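Aspartokinase (Synechocystis, PDB 3L76) probably catalyses ATP-dependent phosphorylation of the aspartate beta-carboxyl group, and binds lysine and threonine at regulatory ACT domains. Local coordinates at residues 11-14 and 18-21; 197-202 and 220-225; 263-268 and 393-398. One frame throughout, in Å; residues are numbered along the deposited sequence. Where two conformers were deposited one is given.

Overall arrangement
The three contacts follow one another along the chain and step from the amino acid kinase region to the regulatory part. Interaction 1 lies at the far end, in the loop that leads into helix 16-31; interaction 2 joins two helix ends of the same kinase region, with its centre 28 Å away and nearest atoms about 17 Å apart. Interaction 3 belongs to the ACT region, its centre only 17 Å from that of interaction 2 and nearest atoms about 6 Å apart, but 42 Å from that of interaction 1. A lysine bound at Glu393 of interaction 3 marks an effector pocket, while Asp200 of interaction 2 has its side chain about 13 Å from a bound lysine.

Interaction 1: residues 11-14 and 18-21; sequences TSVG and RIQA
Thr11 O is approached by two N-H groups: Gly14 N closes the turn on it from within the loop, at 3.2 Å, and Arg18 NH1 adds a weak hydrogen bond, 3.4 Å from Thr11 O with an angle of 148° at the hydrogen. The carbonyl oxygen lies at the edge of the guanidinium, near its plane. Arg18 gets there by stretching back along the loop: its chain is extended from CG to NE, and on the way CB passes 3.7 Å from Ser12 O and CD 3.6 Å from Thr11 O, so aliphatic carbons rest against the carbonyls before the charged end arrives. Trp234 touches the same side chain and also Ser12, whose OG is hydrogen-bonded to Ser233 OG.

The segment 11-14 begins with the T-S that ends the K-F-G-G-T-S signature of aspartokinases and continues into the turn between the first strand of the kinase fold and helix 16-31; in relatives this glycine-rich turn lies at the nucleotide site, and a similar role is likely here. Thr15 OG1 binds Arg18 N in the opening turn of the helix.

The apolar half of the contact lies on another flank. Val13 CG1 meets Ile19 CG1 at 3.8 Å and Ile19 CD1 at 3.9 Å, with the two side chains set obliquely. Ile19 CG1 also lies 3.8 Å from Val13 O, because chi1 of -74° leaves this branch beside the backbone N. Leu80 and Ala84 of helix 63-87 pack on Ile19 as well, and Ile57 of the second subunit reaches it too.

Interaction 2: residues 197-202 and 220-225; sequences ITCDEM and IARNYG
Cys199 and Arg222 bring the opening turn of helix 199-204 up to the closing turn of helix 215-224, with their CA atoms 5.9 Å apart. Cys199 points at its partner, and both its CB and its SG lie 3.5 Å from Arg222 CB, a nonpolar footing for the polar pair beside it. From there Arg222 bends at chi3 (67°), which carries the guanidinium over to Asp200. NH1 forms a salt bridge with Asp200 OD1 at 2.8 Å, meeting the oxygen nearly along its C-O axis. The planes of the two flat groups are 49° apart, and OD1 alone makes the bond to NH1. Elsewhere on the guanidinium NE and NH2, side-on, both hold Asn223 OD1, at 3.1 and 3.0 Å from that oxygen and from the same face of its amide. Asp262 OD2 forms a salt bridge with Arg222 NH2 and accepts a hydrogen bond from Asn223 ND2, so several bonds fix the rotation of the arginine.

Each helix end has its own signal. Gly225 closes helix 215-224 with a Schellman motif, while Thr198 and Glu201 fit a capping box, though the side-chain oxygens involved are less surely placed, where strand 196-198 passes into helix 199-204 in the alpha/beta kinase fold.

Interaction 3: residues 263-268 and 393-398; sequences GVEYDA and EVKVSC. With LYS (lysine), chain F.
Glu265 sets its CG beside the backbone N (chi1 -66°) and Lys395 does likewise (chi1 -80°); both chains then run extended, and their ends meet crossing at about a right angle. Lys395 NZ gives a hydrogen bond to Glu265 OE1 at 2.7 Å, within a salt bridge, and OE1 accepts with its syn lone pair, on the side of the other oxygen. Glu265 OE2 is farther off, 3.4 Å from Lys395 NZ. The terminal methylene follows, Lys395 CE lying alongside the carboxylate.

The backbones do not pair. Glu265 and Ser397, the nearest residues, have CA atoms 8.8 Å apart, because strand 348-361 runs between them, antiparallel to each; both charged side chains touch its Ala361. Lys395 NZ forms a second salt bridge, to Glu565 OE1, and so is shared by two carboxylates, which would be expected to stabilise its positive charge. Glu565 lines another lysine pocket, whose ligand is about 10 Å from the side chain of Lys395.

Just before the strand, Glu393 O accepts a weak hydrogen bond from the bound lysine, 3.5 Å from its NZ. Ser392 O, Ser472 OG, Val473 N and Ala372 N also hold this ligand, so residues from two ACT repeats build the site, an amino-acid effector pocket of the kind used by allosteric ACT-domain enzymes.

Interaction 1: residues 11-14 and 18-21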
loop_
_atom_site.group_PDB
_atom_site.type_symbol
_atom_site.label_atom_id
_atom_site.label_comp_id
_atom_site.label_asym_id
_atom_site.label_seq_id
_atom_site.Cartn_x
_atom_site.Cartn_y
_atom_site.Cartn_z
ATOM N N THR A 11 8.158 -2.129 16.690
ATOM C CA THR A 11 8.030 -1.397 17.946
ATOM C C THR A 11 8.873 -0.132 17.975
ATOM O O THR A 11 8.455 0.885 18.523
ATOM C CB THR A 11 8.424 -2.268 19.144
ATOM O OG1 THR A 11 9.762 -2.751 18.959
ATOM C CG2 THR A 11 7.470 -3.443 19.278
ATOM N N SER A 12 10.061 -0.205 17.386
ATOM C CA SER A 12 10.972 0.931 17.345
ATOM C C SER A 12 10.359 2.094 16.570
ATOM O O SER A 12 10.895 3.197 16.563
ATOM C CB SER A 12 12.298 0.517 16.702
ATOM O OG SER A 12 12.813 -0.660 17.302
ATOM N N VAL A 13 9.220 1.836 15.940
ATOM C CA VAL A 13 8.603 2.767 15.001
ATOM C C VAL A 13 7.079 2.804 15.191
ATOM O O VAL A 13 6.335 3.284 14.341
ATOM C CB VAL A 13 9.007 2.386 13.542
ATOM C CG1 VAL A 13 7.971 2.809 12.513
ATOM C CG2 VAL A 13 10.369 2.968 13.212
ATOM N N GLY A 14 6.620 2.311 16.334
ATOM C CA GLY A 14 5.195 2.167 16.580
ATOM C C GLY A 14 4.437 3.473 16.712
ATOM O O GLY A 14 3.240 3.534 16.424
ATOM N N ARG A 18 8.352 8.006 18.559
ATOM C CA ARG A 18 9.483 7.097 18.401
ATOM C C ARG A 18 10.140 7.249 17.028
ATOM O O ARG A 18 11.363 7.208 16.913
ATOM C CB ARG A 18 9.060 5.645 18.660
ATOM C CG ARG A 18 8.925 5.315 20.139
ATOM C CD ARG A 18 8.367 3.928 20.391
ATOM N NE ARG A 18 8.166 3.717 21.824
ATOM C CZ ARG A 18 7.621 2.632 22.365
ATOM N NH1 ARG A 18 7.212 1.630 21.598
ATOM N NH2 ARG A 18 7.487 2.550 23.683
ATOM N N ILE A 19 9.327 7.433 15.994
ATOM C CA ILE A 19 9.846 7.684 14.655
ATOM C C ILE A 19 10.778 8.892 14.645
ATOM O O ILE A 19 11.798 8.893 13.960
ATOM C CB ILE A 19 8.706 7.881 13.640
ATOM C CG1 ILE A 19 8.059 6.535 13.333
ATOM C CG2 ILE A 19 9.220 8.520 12.358
ATOM C CD1 ILE A 19 6.945 6.603 12.323
ATOM N N GLN A 20 10.433 9.907 15.426
ATOM C CA GLN A 20 11.240 11.117 15.493
ATOM C C GLN A 20 12.568 10.857 16.199
ATOM O O GLN A 20 13.591 11.470 15.880
ATOM C CB GLN A 20 10.469 12.223 16.208
ATOM C CG GLN A 20 9.157 12.587 15.540
ATOM C CD GLN A 20 8.416 13.671 16.291
ATOM O OE1 GLN A 20 8.128 13.533 17.487
ATOM N NE2 GLN A 20 8.105 14.767 15.597
ATOM N N ALA A 21 12.547 9.937 17.157
ATOM C CA ALA A 21 13.754 9.565 17.893
ATOM C C ALA A 21 14.792 8.849 17.026
ATOM O O ALA A 21 15.977 9.179 17.063
ATOM C CB ALA A 21 13.394 8.705 19.082
#

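Interaction 2: residues 197-202 and 220-225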
loop_
_atom_site.group_PDB
_atom_site.type_symbol
_atom_site.label_atom_id
_atom_site.label_comp_id
_atom_site.label_asym_id
_atom_site.label_seq_id
_atom_site.Cartn_x
_atom_site.Cartn_y
_atom_site.Cartn_z
ATOM N N ILE A 197 28.630 -12.980 20.084
ATOM C CA ILE A 197 28.187 -14.338 19.815
ATOM C C ILE A 197 28.504 -14.646 18.357
ATOM O O ILE A 197 28.444 -13.750 17.513
ATOM C CB ILE A 197 26.683 -14.529 20.090
ATOM C CG1 ILE A 197 26.316 -16.019 19.984
ATOM C CG2 ILE A 197 25.840 -13.702 19.122
ATOM C CD1 ILE A 197 24.854 -16.340 20.248
ATOM N N THR A 198 28.866 -15.893 18.054
ATOM C CA THR A 198 29.144 -16.250 16.663
ATOM C C THR A 198 27.855 -16.529 15.897
ATOM O O THR A 198 26.843 -16.909 16.478
ATOM C CB THR A 198 30.107 -17.466 16.513
ATOM O OG1 THR A 198 29.425 -18.685 16.827
ATOM C CG2 THR A 198 31.332 -17.318 17.386
ATOM N N CYS A 199 27.892 -16.313 14.588
ATOM C CA CYS A 199 26.768 -16.655 13.741
ATOM C C CYS A 199 26.328 -18.076 14.047
ATOM O O CYS A 199 25.149 -18.331 14.313
ATOM C CB CYS A 199 27.147 -16.528 12.261
ATOM S SG CYS A 199 27.430 -14.812 11.724
ATOM N N ASP A 200 27.280 -19.001 14.020
ATOM C CA ASP A 200 26.954 -20.403 14.207
ATOM C C ASP A 200 26.307 -20.645 15.568
ATOM O O ASP A 200 25.332 -21.393 15.671
ATOM C CB ASP A 200 28.182 -21.281 13.986
ATOM C CG ASP A 200 28.490 -21.479 12.519
ATOM O OD1 ASP A 200 27.544 -21.441 11.712
ATOM O OD2 ASP A 200 29.664 -21.684 12.165
ATOM N N GLU A 201 26.833 -19.984 16.595
ATOM C CA GLU A 201 26.270 -20.080 17.927
ATOM C C GLU A 201 24.875 -19.511 17.916
ATOM O O GLU A 201 23.970 -20.075 18.509
ATOM C CB GLU A 201 27.133 -19.336 18.951
ATOM C CG GLU A 201 28.492 -19.964 19.192
ATOM C CD GLU A 201 29.381 -19.118 20.071
ATOM O OE1 GLU A 201 30.362 -19.662 20.612
ATOM O OE2 GLU A 201 29.104 -17.912 20.217
ATOM N N MET A 202 24.708 -18.385 17.231
ATOM C CA MET A 202 23.428 -17.694 17.193
ATOM C C MET A 202 22.399 -18.582 16.523
ATOM O O MET A 202 21.235 -18.618 16.920
ATOM C CB MET A 202 23.559 -16.369 16.448
ATOM C CG MET A 202 22.304 -15.487 16.478
ATOM S SD MET A 202 21.850 -14.939 18.129
ATOM C CE MET A 202 20.315 -15.830 18.391
ATOM N N ILE A 220 23.031 -15.485 6.357
ATOM C CA ILE A 220 23.490 -14.731 5.192
ATOM C C ILE A 220 24.709 -13.915 5.596
ATOM O O ILE A 220 25.713 -13.927 4.895
ATOM C CB ILE A 220 22.384 -13.855 4.595
ATOM C CG1 ILE A 220 21.392 -14.730 3.829
ATOM C CG2 ILE A 220 22.967 -12.828 3.638
ATOM C CD1 ILE A 220 20.055 -14.063 3.640
ATOM N N ALA A 221 24.635 -13.261 6.754
ATOM C CA ALA A 221 25.763 -12.499 7.287
ATOM C C ALA A 221 27.021 -13.356 7.423
ATOM O O ALA A 221 28.106 -12.948 6.993
ATOM C CB ALA A 221 25.416 -11.853 8.618
ATOM N N ARG A 222 26.885 -14.540 8.012
ATOM C CA ARG A 222 28.035 -15.425 8.139
ATOM C C ARG A 222 28.632 -15.704 6.768
ATOM O O ARG A 222 29.851 -15.659 6.594
ATOM C CB ARG A 222 27.677 -16.765 8.805
ATOM C CG ARG A 222 28.894 -17.697 8.999
ATOM C CD ARG A 222 28.512 -19.174 9.201
ATOM N NE ARG A 222 27.926 -19.753 8.000
ATOM C CZ ARG A 222 26.933 -20.639 8.004
ATOM N NH1 ARG A 222 26.402 -21.037 9.153
ATOM N NH2 ARG A 222 26.454 -21.110 6.862
ATOM N N ASN A 223 27.775 -16.002 5.796
ATOM C CA ASN A 223 28.265 -16.405 4.483
ATOM C C ASN A 223 28.929 -15.291 3.668
ATOM O O ASN A 223 29.729 -15.580 2.785
ATOM C CB ASN A 223 27.166 -17.066 3.662
ATOM C CG ASN A 223 26.818 -18.474 4.142
ATOM O OD1 ASN A 223 27.515 -19.084 4.966
ATOM N ND2 ASN A 223 25.733 -18.999 3.611
ATOM N N TYR A 224 28.600 -14.032 3.959
ATOM C CA TYR A 224 29.206 -12.906 3.249
ATOM C C TYR A 224 30.070 -12.049 4.163
ATOM O O TYR A 224 30.474 -10.952 3.807
ATOM C CB TYR A 224 28.145 -12.076 2.518
ATOM C CG TYR A 224 27.450 -12.866 1.432
ATOM C CD1 TYR A 224 27.904 -12.840 0.119
ATOM C CD2 TYR A 224 26.365 -13.664 1.726
ATOM C CE1 TYR A 224 27.275 -13.578 -0.866
ATOM C CE2 TYR A 224 25.740 -14.409 0.756
ATOM C CZ TYR A 224 26.194 -14.367 -0.532
ATOM O OH TYR A 224 25.550 -15.110 -1.491
ATOM N N GLY A 225 30.360 -12.574 5.346
ATOM C CA GLY A 225 31.274 -11.922 6.263
ATOM C C GLY A 225 30.794 -10.556 6.685
ATOM O O GLY A 225 31.579 -9.626 6.810
#

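Interaction 3: residues 263-268 and 393-398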
loop_
_atom_site.group_PDB
_atom_site.type_symbol
_atom_site.label_atom_id
_atom_site.label_comp_id
_atom_site.label_asym_id
_atom_site.label_seq_id
_atom_site.Cartn_x
_atom_site.Cartn_y
_atom_site.Cartn_z
ATOM N N GLY A 263 23.814 -26.026 3.238
ATOM C CA GLY A 263 24.999 -26.797 2.922
ATOM C C GLY A 263 24.961 -28.272 3.240
ATOM O O GLY A 263 24.146 -28.727 4.024
ATOM N N VAL A 264 25.852 -29.020 2.598
ATOM C CA VAL A 264 26.035 -30.444 2.862
ATOM C C VAL A 264 27.404 -30.629 3.500
ATOM O O VAL A 264 28.371 -29.968 3.101
ATOM C CB VAL A 264 26.011 -31.320 1.562
ATOM C CG1 VAL A 264 26.424 -32.726 1.889
ATOM C CG2 VAL A 264 24.648 -31.362 0.942
ATOM N N GLU A 265 27.496 -31.537 4.474
ATOM C CA GLU A 265 28.764 -31.788 5.161
ATOM C C GLU A 265 29.156 -33.261 5.196
ATOM O O GLU A 265 28.291 -34.130 5.251
ATOM C CB GLU A 265 28.714 -31.210 6.561
ATOM C CG GLU A 265 28.625 -29.709 6.552
ATOM C CD GLU A 265 28.275 -29.122 7.895
ATOM O OE1 GLU A 265 28.091 -29.890 8.845
ATOM O OE2 GLU A 265 28.169 -27.884 8.003
ATOM N N TYR A 266 30.462 -33.534 5.151
ATOM C CA TYR A 266 30.970 -34.903 5.133
ATOM C C TYR A 266 32.266 -34.995 5.910
ATOM O O TYR A 266 33.170 -34.219 5.664
ATOM C CB TYR A 266 31.183 -35.392 3.699
ATOM C CG TYR A 266 32.064 -36.629 3.556
ATOM C CD1 TYR A 266 31.766 -37.822 4.211
ATOM C CD2 TYR A 266 33.176 -36.604 2.740
ATOM C CE1 TYR A 266 32.570 -38.955 4.054
ATOM C CE2 TYR A 266 33.974 -37.713 2.583
ATOM C CZ TYR A 266 33.671 -38.881 3.237
ATOM O OH TYR A 266 34.487 -39.974 3.071
ATOM N N ASP A 267 32.346 -35.953 6.835
ATOM C CA ASP A 267 33.530 -36.144 7.680
ATOM C C ASP A 267 33.870 -37.622 7.797
ATOM O O ASP A 267 33.153 -38.402 8.435
ATOM C CB ASP A 267 33.299 -35.548 9.068
ATOM C CG ASP A 267 34.492 -35.698 9.985
ATOM O OD1 ASP A 267 35.512 -36.307 9.586
ATOM O OD2 ASP A 267 34.394 -35.201 11.120
ATOM N N ALA A 268 34.974 -38.011 7.185
ATOM C CA ALA A 268 35.346 -39.422 7.148
ATOM C C ALA A 268 36.205 -39.835 8.352
ATOM O O ALA A 268 36.373 -41.025 8.636
ATOM C CB ALA A 268 36.052 -39.753 5.835
ATOM N N GLU A 393 19.724 -27.729 16.175
ATOM C CA GLU A 393 18.715 -26.792 15.691
ATOM C C GLU A 393 18.747 -26.637 14.175
ATOM O O GLU A 393 17.712 -26.536 13.543
ATOM C CB GLU A 393 18.898 -25.425 16.334
ATOM C CG GLU A 393 17.703 -24.537 16.150
ATOM C CD GLU A 393 16.524 -25.013 16.972
ATOM O OE1 GLU A 393 15.559 -25.559 16.395
ATOM O OE2 GLU A 393 16.572 -24.850 18.204
ATOM N N VAL A 394 19.947 -26.679 13.605
ATOM C CA VAL A 394 20.136 -26.348 12.201
ATOM C C VAL A 394 20.879 -27.444 11.434
ATOM O O VAL A 394 21.237 -27.283 10.256
ATOM C CB VAL A 394 20.852 -24.981 12.048
ATOM C CG1 VAL A 394 19.925 -23.852 12.455
ATOM C CG2 VAL A 394 22.119 -24.946 12.885
ATOM N N LYS A 395 21.088 -28.582 12.089
ATOM C CA LYS A 395 21.703 -29.729 11.411
ATOM C C LYS A 395 20.960 -31.010 11.675
ATOM O O LYS A 395 20.560 -31.291 12.812
ATOM C CB LYS A 395 23.163 -29.940 11.876
ATOM C CG LYS A 395 24.157 -29.015 11.226
ATOM C CD LYS A 395 25.567 -29.392 11.577
ATOM C CE LYS A 395 26.533 -28.319 11.114
ATOM N NZ LYS A 395 27.948 -28.755 11.276
ATOM N N VAL A 396 20.795 -31.811 10.639
ATOM C CA VAL A 396 20.544 -33.235 10.855
ATOM C C VAL A 396 21.761 -34.066 10.410
ATOM O O VAL A 396 22.192 -34.005 9.256
ATOM C CB VAL A 396 19.182 -33.723 10.271
ATOM C CG1 VAL A 396 18.751 -32.870 9.124
ATOM C CG2 VAL A 396 19.247 -35.200 9.880
ATOM N N SER A 397 22.341 -34.796 11.364
ATOM C CA SER A 397 23.514 -35.636 11.109
ATOM C C SER A 397 23.144 -37.112 11.032
ATOM O O SER A 397 22.274 -37.588 11.764
ATOM C CB SER A 397 24.601 -35.426 12.158
ATOM O OG SER A 397 24.940 -34.057 12.319
ATOM N N CYS A 398 23.794 -37.814 10.111
ATOM C CA CYS A 398 23.577 -39.235 9.911
ATOM C C CYS A 398 24.912 -39.962 9.905
ATOM O O CYS A 398 25.909 -39.455 9.384
ATOM C CB CYS A 398 22.860 -39.495 8.590
ATOM S SG CYS A 398 21.114 -39.101 8.575
HETATM N N LYS F . 11.861 -29.152 11.528
HETATM C CA LYS F . 12.506 -30.023 10.538
HETATM C C LYS F . 11.567 -31.053 9.925
HETATM O O LYS F . 10.495 -31.340 10.509
HETATM C CB LYS F . 13.737 -30.716 11.146
HETATM C CG LYS F . 14.856 -29.754 11.533
HETATM C CD LYS F . 15.859 -30.370 12.498
HETATM C CE LYS F . 15.385 -30.249 13.932
HETATM N NZ LYS F . 16.317 -29.446 14.779
HETATM O OXT LYS F . 11.886 -31.594 8.836
#